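Local coordinates for A rubisco-like protein (Burkholderia fungorum, PDB 3NWR) that is a RuBisCO-like protein, probably a lyase, whose exact reaction is not established and which may act on an enolisable substrate as its relatives do, at residues Leu174-Thr179 and Leu208-Arg213; Cys200-His205 and Ile236-Asp241. All coordinates share one frame; numbering follows the deposited sequence.

Contact 1 (Leu174-Thr179 and Leu208-Arg213); sequences LSAAET and LAERVR
Two neighbouring helices of the RuBisCO-type TIM barrel, 176-189 and 208-226, meet here through their first turns, Ala-176 and Thr-179 on one facing Glu-210 and Arg-211 on the other. The backbones come close: the CA atoms of Ala-176 and Arg-211 are 4.5 Å apart, a spacing that the small methyl of Ala-176 permits. That methyl points at the second helix and lies against the Glu-210 backbone, with Ala-176 CB 3.8 Å from Glu-210 O. It also touches the base of the Glu-210 side chain, CB to CB at 3.9 Å. One turn on, Thr-179 presents its methyl to the aliphatic part of Arg-211, CG2 to CG at 4.1 Å. Its CG2 stands anti to the backbone N (chi1 -57° for OG1), which turns the hydroxyl back into its own helix, where OG1 donates to Ser-175 O at 2.8 Å. Thr-179 N reaches the same oxygen from the opposite face of the carbonyl plane. Ser-175 and Glu-178 complete the helix start as a capping box: Glu-178 N donates to Ser-175 OG, and Ser-175 N to Glu-178 OE1 at 2.9 Å. On the outer edge a water accepts from Ala-176 N (2.9 Å) and donates to Glu-210 OE1 (3.2 Å). Beyond the methyls Arg-211 bends at chi3 (81°) and carries its guanidinium inward to a salt bridge with Asp-196. The direct contact is methyl packing on backbone and aliphatic atoms; the water relays the first N-H of helix 176-189 to the Glu-210 carboxylate, whose stabilisation by the helix start may be modest.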
loop_
_atom_site.group_PDB
_atom_site.type_symbol
_atom_site.label_atom_id
_atom_site.label_comp_id
_atom_site.label_asym_id
_atom_site.label_seq_id
_atom_site.Cartn_x
_atom_site.Cartn_y
_atom_site.Cartn_z
ATOM N N LEU A 174 -3.828 -13.806 23.972
ATOM C CA LEU A 174 -3.067 -14.624 24.910
ATOM C C LEU A 174 -1.956 -13.818 25.558
ATOM O O LEU A 174 -1.392 -12.905 24.955
ATOM C CB LEU A 174 -2.444 -15.836 24.216
ATOM C CG LEU A 174 -3.365 -16.878 23.579
ATOM C CD1 LEU A 174 -2.528 -17.964 22.925
ATOM C CD2 LEU A 174 -4.317 -17.480 24.606
ATOM N N SER A 175 -1.625 -14.167 26.795
ATOM C CA SER A 175 -0.453 -13.587 27.437
ATOM C C SER A 175 0.813 -14.197 26.838
ATOM O O SER A 175 0.748 -15.178 26.089
ATOM C CB SER A 175 -0.487 -13.877 28.936
ATOM O OG SER A 175 -0.263 -15.254 29.168
ATOM N N ALA A 176 1.970 -13.640 27.186
ATOM C CA ALA A 176 3.226 -14.202 26.713
ATOM C C ALA A 176 3.376 -15.640 27.193
ATOM O O ALA A 176 3.761 -16.515 26.427
ATOM C CB ALA A 176 4.415 -13.352 27.158
ATOM N N ALA A 177 3.059 -15.884 28.464
ATOM C CA ALA A 177 3.152 -17.228 29.025
ATOM C C ALA A 177 2.194 -18.190 28.337
ATOM O O ALA A 177 2.559 -19.327 28.038
ATOM C CB ALA A 177 2.884 -17.198 30.539
ATOM N N GLU A 178 0.969 -17.739 28.093
ATOM C CA GLU A 178 -0.018 -18.586 27.432
ATOM C C GLU A 178 0.421 -18.915 26.005
ATOM O O GLU A 178 0.236 -20.034 25.527
ATOM C CB GLU A 178 -1.395 -17.923 27.440
ATOM C CG GLU A 178 -2.064 -17.896 28.815
ATOM C CD GLU A 178 -3.314 -17.038 28.844
ATOM O OE1 GLU A 178 -3.405 -16.080 28.050
ATOM O OE2 GLU A 178 -4.207 -17.313 29.674
ATOM N N THR A 179 1.020 -17.935 25.334
ATOM C CA THR A 179 1.490 -18.149 23.968
ATOM C C THR A 179 2.602 -19.190 23.952
ATOM O O THR A 179 2.609 -20.110 23.128
ATOM C CB THR A 179 2.014 -16.845 23.360
ATOM O OG1 THR A 179 0.981 -15.855 23.401
ATOM C CG2 THR A 179 2.442 -17.056 21.897
ATOM N N LEU A 208 5.886 -7.799 22.320
ATOM C CA LEU A 208 6.849 -8.493 21.491
ATOM C C LEU A 208 8.024 -9.026 22.303
ATOM O O LEU A 208 8.370 -10.208 22.205
ATOM C CB LEU A 208 7.324 -7.552 20.391
ATOM C CG LEU A 208 8.185 -8.084 19.247
ATOM C CD1 LEU A 208 9.621 -8.313 19.701
ATOM C CD2 LEU A 208 7.568 -9.335 18.645
ATOM N N ALA A 209 8.629 -8.169 23.120
ATOM C CA ALA A 209 9.806 -8.568 23.882
ATOM C C ALA A 209 9.528 -9.777 24.782
ATOM O O ALA A 209 10.241 -10.780 24.712
ATOM C CB ALA A 209 10.344 -7.401 24.691
ATOM N N GLU A 210 8.484 -9.688 25.603
ATOM C CA GLU A 210 8.120 -10.789 26.493
ATOM C C GLU A 210 7.735 -12.042 25.713
ATOM O O GLU A 210 8.091 -13.151 26.095
ATOM C CB GLU A 210 6.939 -10.402 27.383
ATOM C CG GLU A 210 7.176 -9.221 28.299
ATOM C CD GLU A 210 5.935 -8.882 29.106
ATOM O OE1 GLU A 210 5.132 -9.803 29.382
ATOM O OE2 GLU A 210 5.761 -7.698 29.462
ATOM N N ARG A 211 6.991 -11.857 24.629
ATOM C CA ARG A 211 6.522 -12.988 23.848
ATOM C C ARG A 211 7.687 -13.744 23.208
ATOM O O ARG A 211 7.726 -14.974 23.247
ATOM C CB ARG A 211 5.518 -12.520 22.788
ATOM C CG ARG A 211 4.762 -13.652 22.113
ATOM C CD ARG A 211 3.620 -13.140 21.249
ATOM N NE ARG A 211 4.059 -12.664 19.937
ATOM C CZ ARG A 211 4.166 -11.384 19.593
ATOM N NH1 ARG A 211 3.905 -10.420 20.475
ATOM N NH2 ARG A 211 4.560 -11.063 18.364
ATOM N N VAL A 212 8.635 -13.012 22.628
ATOM C CA VAL A 212 9.791 -13.648 22.000
ATOM C C VAL A 212 10.601 -14.434 23.025
ATOM O O VAL A 212 10.965 -15.582 22.783
ATOM C CB VAL A 212 10.705 -12.627 21.287
ATOM C CG1 VAL A 212 12.010 -13.285 20.853
ATOM C CG2 VAL A 212 9.986 -12.019 20.078
ATOM N N ARG A 213 10.883 -13.808 24.165
ATOM C CA ARG A 213 11.645 -14.491 25.209
ATOM C C ARG A 213 10.951 -15.757 25.725
ATOM O O ARG A 213 11.581 -16.813 25.843
ATOM C CB ARG A 213 11.959 -13.533 26.361
ATOM C CG ARG A 213 12.847 -12.373 25.974
ATOM C CD ARG A 213 13.145 -11.513 27.195
ATOM N NE ARG A 213 14.230 -10.575 26.936
ATOM C CZ ARG A 213 14.050 -9.290 26.653
ATOM N NH1 ARG A 213 12.827 -8.792 26.601
ATOM N NH2 ARG A 213 15.094 -8.503 26.429
HETATM O O HOH W 1 2.308 -11.156 28.678
#

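Contact 2 (Cys200-His205 and Ile236-Asp241); sequences CANPAH and ITDDLD. With GOL (glycerol), chain H.
A glycerol hydroxyl, rather than a direct bond, joins the polar side chains of Asn-202 and Asp-238. Asn-202 ND2 and Asp-238 OD2 stand 4.3 Å apart, and glycerol O1 fits between them. The amide donates to O1 in a nearly straight bond, ND2 to O1 at 2.8 Å with an N-H...O angle of 170°, and O1 in turn donates a hydrogen bond to Asp-238 OD2 at 2.9 Å. Asn-202 extends its amide toward the glycerol with CG anti to the backbone N (chi1 -167°), while its other end, OD1, accepts from Leu-208 N; with both ends engaged, the amide's flip is settled. Asp-238 is held at both oxygens: OD2 also accepts from His-246 NE2, and OD1 takes Asp-239 N at 2.8 Å, from the anti side and 22° out of the carboxylate plane. Beside this bridge the direct contact is small: the Ala-201 methyl rests on the backbone carbonyl of Thr-237, CB to O at 3.6 Å, while Ala-201 CB and Thr-237 CB are 4.4 Å apart. Thr-237 OG1 is occupied by Asn-235 and Ser-261. Asn-106 of the second subunit also binds the glycerol, which probably came from the crystallisation liquor, and packs on Asp-238. Segment 236-241 follows strand 233-235 and leads into helix 240-252, with Asp-239 as N-cap, its OD2 accepting from Ala-242 N. Loops at the C-terminal ends of the barrel strands, with the second subunit alongside, are typical of the RuBisCO-type TIM barrel, in whose relatives the active site forms at the dimer interface.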
loop_
_atom_site.group_PDB
_atom_site.type_symbol
_atom_site.label_atom_id
_atom_site.label_comp_id
_atom_site.label_asym_id
_atom_site.label_seq_id
_atom_site.Cartn_x
_atom_site.Cartn_y
_atom_site.Cartn_z
ATOM N N CYS A 200 -1.421 -9.678 15.516
ATOM C CA CYS A 200 -0.636 -9.737 16.746
ATOM C C CYS A 200 0.814 -9.392 16.463
ATOM O O CYS A 200 1.525 -10.172 15.837
ATOM C CB CYS A 200 -0.699 -11.140 17.344
ATOM S SG CYS A 200 0.170 -11.256 18.922
ATOM N N ALA A 201 1.250 -8.224 16.918
ATOM C CA ALA A 201 2.637 -7.805 16.755
ATOM C C ALA A 201 3.219 -7.422 18.109
ATOM O O ALA A 201 4.057 -8.143 18.651
ATOM C CB ALA A 201 2.737 -6.652 15.770
ATOM N N ASN A 202 2.763 -6.294 18.652
ATOM C CA ASN A 202 3.227 -5.833 19.961
ATOM C C ASN A 202 2.041 -5.451 20.858
ATOM O O ASN A 202 1.967 -4.332 21.364
ATOM C CB ASN A 202 4.188 -4.657 19.785
ATOM C CG ASN A 202 4.957 -4.323 21.054
ATOM O OD1 ASN A 202 5.155 -5.170 21.932
ATOM N ND2 ASN A 202 5.403 -3.078 21.148
ATOM N N PRO A 203 1.095 -6.386 21.044
ATOM C CA PRO A 203 -0.093 -6.077 21.847
ATOM C C PRO A 203 0.263 -5.898 23.317
ATOM O O PRO A 203 1.255 -6.452 23.777
ATOM C CB PRO A 203 -0.953 -7.329 21.680
ATOM C CG PRO A 203 0.061 -8.442 21.517
ATOM C CD PRO A 203 1.193 -7.822 20.728
ATOM N N ALA A 204 -0.554 -5.154 24.052
ATOM C CA ALA A 204 -0.366 -5.048 25.495
ATOM C C ALA A 204 -0.482 -6.422 26.172
ATOM O O ALA A 204 0.165 -6.681 27.189
ATOM C CB ALA A 204 -1.365 -4.051 26.094
ATOM N N HIS A 205 -1.287 -7.312 25.588
ATOM C CA HIS A 205 -1.508 -8.645 26.155
ATOM C C HIS A 205 -0.237 -9.489 26.216
ATOM O O HIS A 205 -0.050 -10.303 27.125
ATOM C CB HIS A 205 -2.561 -9.393 25.340
ATOM C CG HIS A 205 -3.838 -8.634 25.170
ATOM N ND1 HIS A 205 -4.372 -8.331 23.935
ATOM C CD2 HIS A 205 -4.687 -8.110 26.086
ATOM C CE1 HIS A 205 -5.500 -7.664 24.099
ATOM N NE2 HIS A 205 -5.708 -7.508 25.394
ATOM N N ILE A 236 7.005 -8.898 13.806
ATOM C CA ILE A 236 7.698 -7.737 14.350
ATOM C C ILE A 236 7.239 -6.432 13.716
ATOM O O ILE A 236 7.800 -5.373 14.007
ATOM C CB ILE A 236 9.229 -7.844 14.196
ATOM C CG1 ILE A 236 9.611 -7.855 12.714
ATOM C CG2 ILE A 236 9.759 -9.090 14.926
ATOM C CD1 ILE A 236 11.115 -7.694 12.455
ATOM N N THR A 237 6.216 -6.511 12.863
ATOM C CA THR A 237 5.635 -5.322 12.222
ATOM C C THR A 237 5.552 -4.151 13.198
ATOM O O THR A 237 4.925 -4.272 14.257
ATOM C CB THR A 237 4.214 -5.613 11.706
ATOM O OG1 THR A 237 4.247 -6.706 10.776
ATOM C CG2 THR A 237 3.621 -4.372 11.022
ATOM N N ASP A 238 6.177 -3.030 12.838
ATOM C CA ASP A 238 6.242 -1.848 13.698
ATOM C C ASP A 238 6.921 -0.737 12.917
ATOM O O ASP A 238 7.353 -0.919 11.775
ATOM C CB ASP A 238 7.082 -2.150 14.950
ATOM C CG ASP A 238 6.634 -1.380 16.186
ATOM O OD1 ASP A 238 6.102 -0.258 16.072
ATOM O OD2 ASP A 238 6.844 -1.908 17.298
ATOM N N ASP A 239 7.022 0.422 13.549
ATOM C CA ASP A 239 7.905 1.469 13.091
ATOM C C ASP A 239 9.278 0.870 12.738
ATOM O O ASP A 239 9.713 -0.093 13.378
ATOM C CB ASP A 239 8.005 2.475 14.229
ATOM C CG ASP A 239 9.194 3.346 14.121
ATOM O OD1 ASP A 239 9.092 4.361 13.401
ATOM O OD2 ASP A 239 10.212 3.019 14.769
ATOM N N LEU A 240 9.952 1.393 11.715
ATOM C CA LEU A 240 11.183 0.749 11.229
ATOM C C LEU A 240 12.271 0.604 12.296
ATOM O O LEU A 240 12.831 -0.478 12.462
ATOM C CB LEU A 240 11.749 1.463 9.993
ATOM C CG LEU A 240 13.022 0.909 9.324
ATOM C CD1 LEU A 240 14.317 1.317 10.055
ATOM C CD2 LEU A 240 12.951 -0.609 9.123
ATOM N N ASP A 241 12.573 1.679 13.020
ATOM C CA ASP A 241 13.604 1.583 14.051
ATOM C C ASP A 241 13.231 0.504 15.064
ATOM O O ASP A 241 14.085 -0.276 15.500
ATOM C CB ASP A 241 13.810 2.920 14.763
ATOM C CG ASP A 241 14.425 3.976 13.868
ATOM O OD1 ASP A 241 15.057 3.641 12.856
ATOM O OD2 ASP A 241 14.289 5.173 14.197
HETATM C C1 GOL H . 4.237 -0.018 18.950
HETATM O O1 GOL H . 4.614 -1.379 19.025
HETATM C C2 GOL H . 4.639 0.832 20.162
HETATM O O2 GOL H . 5.803 0.363 20.807
HETATM C C3 GOL H . 3.502 0.906 21.177
HETATM O O3 GOL H . 3.602 -0.165 22.090
#

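Overall arrangement
From the N-terminal side, the chain enters helix 176-189, passes the carboxylated Lys-195 region and runs through the loop 200-205 into helix 208-226. Contact 1 closes this first excursion by setting the starts of the two helices together. The chain then goes on through strand 233-235 to 236-241, where contact 2 closes a second loop back onto 200-205. Their segments alternate, so the two loops cross instead of nesting. The centres are 12 Å apart and are linked directly by a probable hydrogen bond from Arg-211 NH1 to Ala-201 O. Together they tie peripheral barrel helices to loops beside the second subunit.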